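Local coordinates for protein vacuolar aminopeptidase 1 (Saccharomyces cerevisiae, PDB 5JGF) that removes N-terminal amino acids, preferably neutral or hydrophobic ones, from peptides as a dodecameric zinc aminopeptidase of the yeast vacuole, and is the major cargo of the cytoplasm-to-vacuole targeting pathway, at residues D[394-399]-D[452-457]; D[126-131]-D[161-166]. One frame throughout, in Å; residues are numbered along the deposited sequence.

Overall arrangement
Contact 2 closes before contact 1 opens along the chain, and the two do not touch. Their centres are 40 Å apart and their nearest atoms about 24 Å. Contact 1 lies at the surface of the domain built round the nine-stranded mixed sheet, away from the zinc site. It joins the end of helix 383-396 to helix 448-468. Contact 2 joins two loops of the region with the six-stranded antiparallel sheet and is buried against a neighbouring subunit. One side of it comes near the active site: the side chain of Trp-127 is about 8 Å from that of zinc-binding His-438 and about 12 Å from a bound zinc ion.

Contact 1: residues D[394-399]-D[452-457]; sequences RRNGDK and GVKFFN
The carboxylate of Asp-398 approaches the ring of Phe-455 obliquely. Asp-398 OD2 is 3.8 Å from Phe-455 CD1, and the two planes are turned 70° apart. At the edge of the ring, in its plane, is CE2 of Phe-456. The Phe-455 side chain also packs on Leu-430 of strand 426-434. A second flat group, the amide of Asn-396, points at the carboxylate. Asn-396 ND2 donates to Asp-398 OD2 over 2.7 Å, at 166°. The acceptor lies in the amide plane. The amide nitrogen meets the syn side of OD2, somewhat out of the carboxylate plane. Water 1 donates to both Asp-398 OD2 and Phe-455 O, so the same oxygen is also tied to the helix backbone.

Here helix 383-396 ends and the chain turns toward strand 400-403, an outermost strand of the mixed sheet in this chain. Gly-397 makes the turn with a positive phi of 75°. The loop lies against helix 448-468, which also packs on helix 261-278.

Asp-398 and Lys-454 meet tip to tip. Lys-454 NZ forms a salt bridge with Asp-398 OD1 at 3.0 Å; as a hydrogen bond it is weak. The lysine chain bends at its last two torsions, which brings CE and NZ round to the loop, and Lys-454 NZ makes a second, weak bond to Gly-397 O at 3.4 Å. An alanine in place of Asp-398 would probably leave the Lys-454 charge without its mate and Asn-396 ND2 without this acceptor. Asn-396 also touches His-462 farther along helix 448-468.

Contact 2: residues D[126-131]-D[161-166]; sequences LWLDRD and CRIPSL
Asp-129 meets both Arg-162 and Ser-165 with its short side chain. Asp-129 CB is 3.6 Å from Arg-162 NH2. CG of Asp-129, anti to the carbonyl carbon (chi1 -56°), comes closer still, 3.3 Å from Arg-162 NH2. Asp-129 OD1 lies over one face of the guanidinium, 3.0 Å from Arg-162 NH2. This is a salt bridge of charges alone, since no N-H points at the oxygen. The carboxylate and guanidinium planes are only 11° apart. Asp-129 OD1 is also gripped on its syn side by Ser-165 N, at 2.9 Å. At the other branch, Asp-129 OD2 takes a bond from Ser-165 OG at 2.6 Å through its syn lone pair. OD2 also bonds Ser-439 OG of a neighbouring subunit, and Arg-162 NH2 donates to Arg-441 O of that subunit.

Asp-129 N donates to Ile-163 O over 2.9 Å, almost straight at 176°. Beside this bond, Leu-128 CD2 packs on Ile-163 CG2 at 3.7 Å. Water 2 links Trp-127 O, Arg-130 N and Ile-163 N. Asp-131 forms a salt bridge with Arg-441 of the same neighbouring subunit. Two loops beside the six-stranded sheet thus pair and form part of a buried subunit interface in the tetrahedral dodecamer of this M18 peptidase.

Contact 1: residues D[394-399]-D[452-457]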
loop_
_atom_site.group_PDB
_atom_site.type_symbol
_atom_site.label_atom_id
_atom_site.label_comp_id
_atom_site.label_asym_id
_atom_site.label_seq_id
_atom_site.Cartn_x
_atom_site.Cartn_y
_atom_site.Cartn_z
ATOM N N ARG D 394 52.714 24.283 3.730
ATOM C CA ARG D 394 53.295 25.196 4.710
ATOM C C ARG D 394 54.561 25.843 4.157
ATOM O O ARG D 394 54.816 27.021 4.396
ATOM C CB ARG D 394 53.607 24.462 6.021
ATOM C CG ARG D 394 52.364 24.059 6.818
ATOM C CD ARG D 394 52.714 23.640 8.243
ATOM N NE ARG D 394 53.463 22.389 8.296
ATOM C CZ ARG D 394 52.909 21.181 8.350
ATOM N NH1 ARG D 394 51.589 21.051 8.362
ATOM N NH2 ARG D 394 53.679 20.102 8.392
ATOM N N ARG D 395 55.345 25.074 3.407
ATOM C CA ARG D 395 56.581 25.588 2.823
ATOM C C ARG D 395 56.349 26.561 1.670
ATOM O O ARG D 395 57.065 27.556 1.544
ATOM C CB ARG D 395 57.460 24.436 2.322
ATOM C CG ARG D 395 57.993 23.520 3.411
ATOM C CD ARG D 395 59.034 22.565 2.845
ATOM N NE ARG D 395 59.540 21.632 3.848
ATOM C CZ ARG D 395 60.535 20.776 3.635
ATOM N NH1 ARG D 395 61.137 20.734 2.452
ATOM N NH2 ARG D 395 60.927 19.958 4.603
ATOM N N ASN D 396 55.346 26.282 0.838
ATOM C CA ASN D 396 55.046 27.114 -0.329
ATOM C C ASN D 396 54.060 28.244 -0.054
ATOM O O ASN D 396 53.771 29.047 -0.940
ATOM C CB ASN D 396 54.504 26.235 -1.467
ATOM C CG ASN D 396 54.619 26.899 -2.840
ATOM O OD1 ASN D 396 55.683 27.404 -3.209
ATOM N ND2 ASN D 396 53.528 26.878 -3.612
ATOM N N GLY D 397 53.543 28.310 1.166
ATOM C CA GLY D 397 52.594 29.358 1.484
ATOM C C GLY D 397 51.227 29.083 0.883
ATOM O O GLY D 397 50.503 30.008 0.513
ATOM N N ASP D 398 50.879 27.805 0.765
ATOM C CA ASP D 398 49.579 27.423 0.226
ATOM C C ASP D 398 48.685 26.984 1.369
ATOM O O ASP D 398 49.166 26.571 2.425
ATOM C CB ASP D 398 49.700 26.253 -0.754
ATOM C CG ASP D 398 50.451 26.615 -2.010
ATOM O OD1 ASP D 398 50.072 27.608 -2.664
ATOM O OD2 ASP D 398 51.413 25.894 -2.345
ATOM N N LYS D 399 47.379 27.070 1.150
ATOM C CA LYS D 399 46.415 26.647 2.150
ATOM C C LYS D 399 45.817 25.324 1.669
ATOM O O LYS D 399 45.634 25.120 0.467
ATOM C CB LYS D 399 45.324 27.709 2.310
ATOM C CG LYS D 399 45.825 29.048 2.865
ATOM C CD LYS D 399 46.309 28.902 4.307
ATOM C CE LYS D 399 46.362 30.243 5.052
ATOM N NZ LYS D 399 47.621 31.012 4.835
ATOM N N GLY D 452 45.254 26.868 -7.712
ATOM C CA GLY D 452 45.564 25.499 -8.086
ATOM C C GLY D 452 46.921 25.434 -8.764
ATOM O O GLY D 452 47.771 24.613 -8.408
ATOM N N VAL D 453 47.126 26.305 -9.748
ATOM C CA VAL D 453 48.398 26.358 -10.462
ATOM C C VAL D 453 49.532 26.580 -9.464
ATOM O O VAL D 453 50.571 25.921 -9.525
ATOM C CB VAL D 453 48.419 27.512 -11.488
ATOM C CG1 VAL D 453 49.823 27.663 -12.080
ATOM C CG2 VAL D 453 47.411 27.242 -12.599
ATOM N N LYS D 454 49.321 27.512 -8.543
ATOM C CA LYS D 454 50.327 27.834 -7.541
ATOM C C LYS D 454 50.689 26.608 -6.711
ATOM O O LYS D 454 51.865 26.329 -6.479
ATOM C CB LYS D 454 49.820 28.960 -6.632
ATOM C CG LYS D 454 50.830 29.433 -5.596
ATOM C CD LYS D 454 50.334 30.693 -4.890
ATOM C CE LYS D 454 50.237 30.503 -3.385
ATOM N NZ LYS D 454 51.549 30.177 -2.758
ATOM N N PHE D 455 49.682 25.863 -6.275
ATOM C CA PHE D 455 49.948 24.676 -5.481
ATOM C C PHE D 455 50.707 23.610 -6.269
ATOM O O PHE D 455 51.701 23.068 -5.788
ATOM C CB PHE D 455 48.648 24.069 -4.957
ATOM C CG PHE D 455 48.851 22.773 -4.242
ATOM C CD1 PHE D 455 49.395 22.749 -2.964
ATOM C CD2 PHE D 455 48.560 21.570 -4.871
ATOM C CE1 PHE D 455 49.649 21.544 -2.323
ATOM C CE2 PHE D 455 48.811 20.358 -4.240
ATOM C CZ PHE D 455 49.358 20.344 -2.963
ATOM N N PHE D 456 50.235 23.303 -7.475
ATOM C CA PHE D 456 50.871 22.286 -8.310
ATOM C C PHE D 456 52.295 22.670 -8.697
ATOM O O PHE D 456 53.161 21.804 -8.841
ATOM C CB PHE D 456 50.038 22.044 -9.572
ATOM C CG PHE D 456 48.711 21.381 -9.307
ATOM C CD1 PHE D 456 47.575 21.770 -10.008
ATOM C CD2 PHE D 456 48.603 20.365 -8.364
ATOM C CE1 PHE D 456 46.344 21.157 -9.771
ATOM C CE2 PHE D 456 47.376 19.743 -8.119
ATOM C CZ PHE D 456 46.248 20.142 -8.823
ATOM N N ASN D 457 52.529 23.966 -8.870
ATOM C CA ASN D 457 53.857 24.459 -9.223
ATOM C C ASN D 457 54.759 24.170 -8.027
ATOM O O ASN D 457 55.883 23.681 -8.179
ATOM C CB ASN D 457 53.814 25.964 -9.498
ATOM C CG ASN D 457 55.133 26.502 -10.039
ATOM O OD1 ASN D 457 55.529 27.622 -9.731
ATOM N ND2 ASN D 457 55.808 25.707 -10.859
HETATM O O HOH W 1 52.677 23.432 -3.079
#

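Contact 2: residues D[126-131]-D[161-166]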
loop_
_atom_site.group_PDB
_atom_site.type_symbol
_atom_site.label_atom_id
_atom_site.label_comp_id
_atom_site.label_asym_id
_atom_site.label_seq_id
_atom_site.Cartn_x
_atom_site.Cartn_y
_atom_site.Cartn_z
ATOM N N LEU D 126 19.088 19.161 -16.371
ATOM C CA LEU D 126 20.057 20.247 -16.490
ATOM C C LEU D 126 20.478 20.438 -17.947
ATOM O O LEU D 126 20.963 21.507 -18.322
ATOM C CB LEU D 126 21.282 19.972 -15.611
ATOM C CG LEU D 126 21.003 19.920 -14.100
ATOM C CD1 LEU D 126 22.273 19.549 -13.354
ATOM C CD2 LEU D 126 20.483 21.267 -13.618
ATOM N N TRP D 127 20.278 19.411 -18.768
ATOM C CA TRP D 127 20.638 19.487 -20.180
ATOM C C TRP D 127 19.507 20.006 -21.057
ATOM O O TRP D 127 19.681 20.214 -22.262
ATOM C CB TRP D 127 21.108 18.120 -20.689
ATOM C CG TRP D 127 22.558 17.862 -20.391
ATOM C CD1 TRP D 127 23.115 17.575 -19.174
ATOM C CD2 TRP D 127 23.646 17.928 -21.324
ATOM N NE1 TRP D 127 24.483 17.463 -19.294
ATOM C CE2 TRP D 127 24.833 17.674 -20.601
ATOM C CE3 TRP D 127 23.731 18.180 -22.702
ATOM C CZ2 TRP D 127 26.096 17.664 -21.211
ATOM C CZ3 TRP D 127 24.987 18.170 -23.307
ATOM C CH2 TRP D 127 26.151 17.915 -22.560
ATOM N N LEU D 128 18.344 20.223 -20.455
ATOM C CA LEU D 128 17.206 20.734 -21.206
ATOM C C LEU D 128 17.344 22.233 -21.426
ATOM O O LEU D 128 17.854 22.955 -20.570
ATOM C CB LEU D 128 15.900 20.492 -20.448
ATOM C CG LEU D 128 15.469 19.052 -20.179
ATOM C CD1 LEU D 128 14.197 19.068 -19.341
ATOM C CD2 LEU D 128 15.240 18.324 -21.489
ATOM N N ASP D 129 16.884 22.693 -22.583
ATOM C CA ASP D 129 16.898 24.112 -22.897
ATOM C C ASP D 129 18.260 24.775 -22.760
ATOM O O ASP D 129 18.379 25.886 -22.238
ATOM C CB ASP D 129 15.860 24.819 -22.022
ATOM C CG ASP D 129 14.473 24.213 -22.176
ATOM O OD1 ASP D 129 14.262 23.489 -23.169
ATOM O OD2 ASP D 129 13.596 24.456 -21.319
ATOM N N ARG D 130 19.283 24.078 -23.240
ATOM C CA ARG D 130 20.654 24.572 -23.234
ATOM C C ARG D 130 21.075 24.628 -24.706
ATOM O O ARG D 130 20.724 23.736 -25.485
ATOM C CB ARG D 130 21.562 23.601 -22.470
ATOM C CG ARG D 130 21.196 23.418 -20.994
ATOM C CD ARG D 130 21.688 24.573 -20.129
ATOM N NE ARG D 130 21.362 24.362 -18.719
ATOM C CZ ARG D 130 21.849 25.085 -17.716
ATOM N NH1 ARG D 130 22.695 26.082 -17.955
ATOM N NH2 ARG D 130 21.498 24.805 -16.469
ATOM N N ASP D 131 21.804 25.673 -25.090
ATOM C CA ASP D 131 22.266 25.830 -26.472
ATOM C C ASP D 131 23.407 24.845 -26.707
ATOM O O ASP D 131 24.485 24.996 -26.128
ATOM C CB ASP D 131 22.783 27.254 -26.702
ATOM C CG ASP D 131 21.686 28.307 -26.646
ATOM O OD1 ASP D 131 20.560 28.002 -26.195
ATOM O OD2 ASP D 131 21.964 29.455 -27.051
ATOM N N CYS D 161 21.967 22.245 -31.935
ATOM C CA CYS D 161 20.954 21.435 -31.259
ATOM C C CYS D 161 20.450 22.058 -29.968
ATOM O O CYS D 161 21.065 22.964 -29.411
ATOM C CB CYS D 161 21.523 20.042 -30.918
ATOM S SG CYS D 161 21.836 19.008 -32.343
ATOM N N ARG D 162 19.322 21.540 -29.499
ATOM C CA ARG D 162 18.702 21.972 -28.256
ATOM C C ARG D 162 17.664 20.911 -27.910
ATOM O O ARG D 162 16.889 20.500 -28.772
ATOM C CB ARG D 162 18.029 23.340 -28.432
ATOM C CG ARG D 162 17.268 23.845 -27.201
ATOM C CD ARG D 162 16.718 25.256 -27.440
ATOM N NE ARG D 162 15.916 25.771 -26.327
ATOM C CZ ARG D 162 14.708 25.320 -26.004
ATOM N NH1 ARG D 162 14.150 24.340 -26.706
ATOM N NH2 ARG D 162 14.050 25.851 -24.983
ATOM N N ILE D 163 17.678 20.449 -26.661
ATOM C CA ILE D 163 16.726 19.442 -26.192
ATOM C C ILE D 163 15.626 20.255 -25.511
ATOM O O ILE D 163 15.810 20.769 -24.407
ATOM C CB ILE D 163 17.382 18.491 -25.175
ATOM C CG1 ILE D 163 18.682 17.924 -25.766
ATOM C CG2 ILE D 163 16.415 17.358 -24.824
ATOM C CD1 ILE D 163 19.522 17.130 -24.787
ATOM N N PRO D 164 14.459 20.362 -26.159
ATOM C CA PRO D 164 13.308 21.123 -25.663
ATOM C C PRO D 164 12.465 20.558 -24.533
ATOM O O PRO D 164 11.904 19.472 -24.650
ATOM C CB PRO D 164 12.483 21.321 -26.925
ATOM C CG PRO D 164 12.644 19.999 -27.607
ATOM C CD PRO D 164 14.140 19.715 -27.447
ATOM N N SER D 165 12.360 21.314 -23.445
ATOM C CA SER D 165 11.532 20.890 -22.325
ATOM C C SER D 165 10.086 21.053 -22.781
ATOM O O SER D 165 9.796 21.854 -23.674
ATOM C CB SER D 165 11.780 21.776 -21.099
ATOM O OG SER D 165 11.409 23.126 -21.353
ATOM N N LEU D 166 9.184 20.278 -22.191
ATOM C CA LEU D 166 7.773 20.386 -22.528
ATOM C C LEU D 166 7.182 21.447 -21.608
ATOM O O LEU D 166 7.482 21.469 -20.414
ATOM C CB LEU D 166 7.058 19.049 -22.299
ATOM C CG LEU D 166 5.551 19.064 -22.587
ATOM C CD1 LEU D 166 5.313 19.361 -24.064
ATOM C CD2 LEU D 166 4.941 17.717 -22.217
HETATM O O HOH W 2 19.457 21.436 -24.671
HETATM O O HOH W 3 18.172 26.862 -25.155
#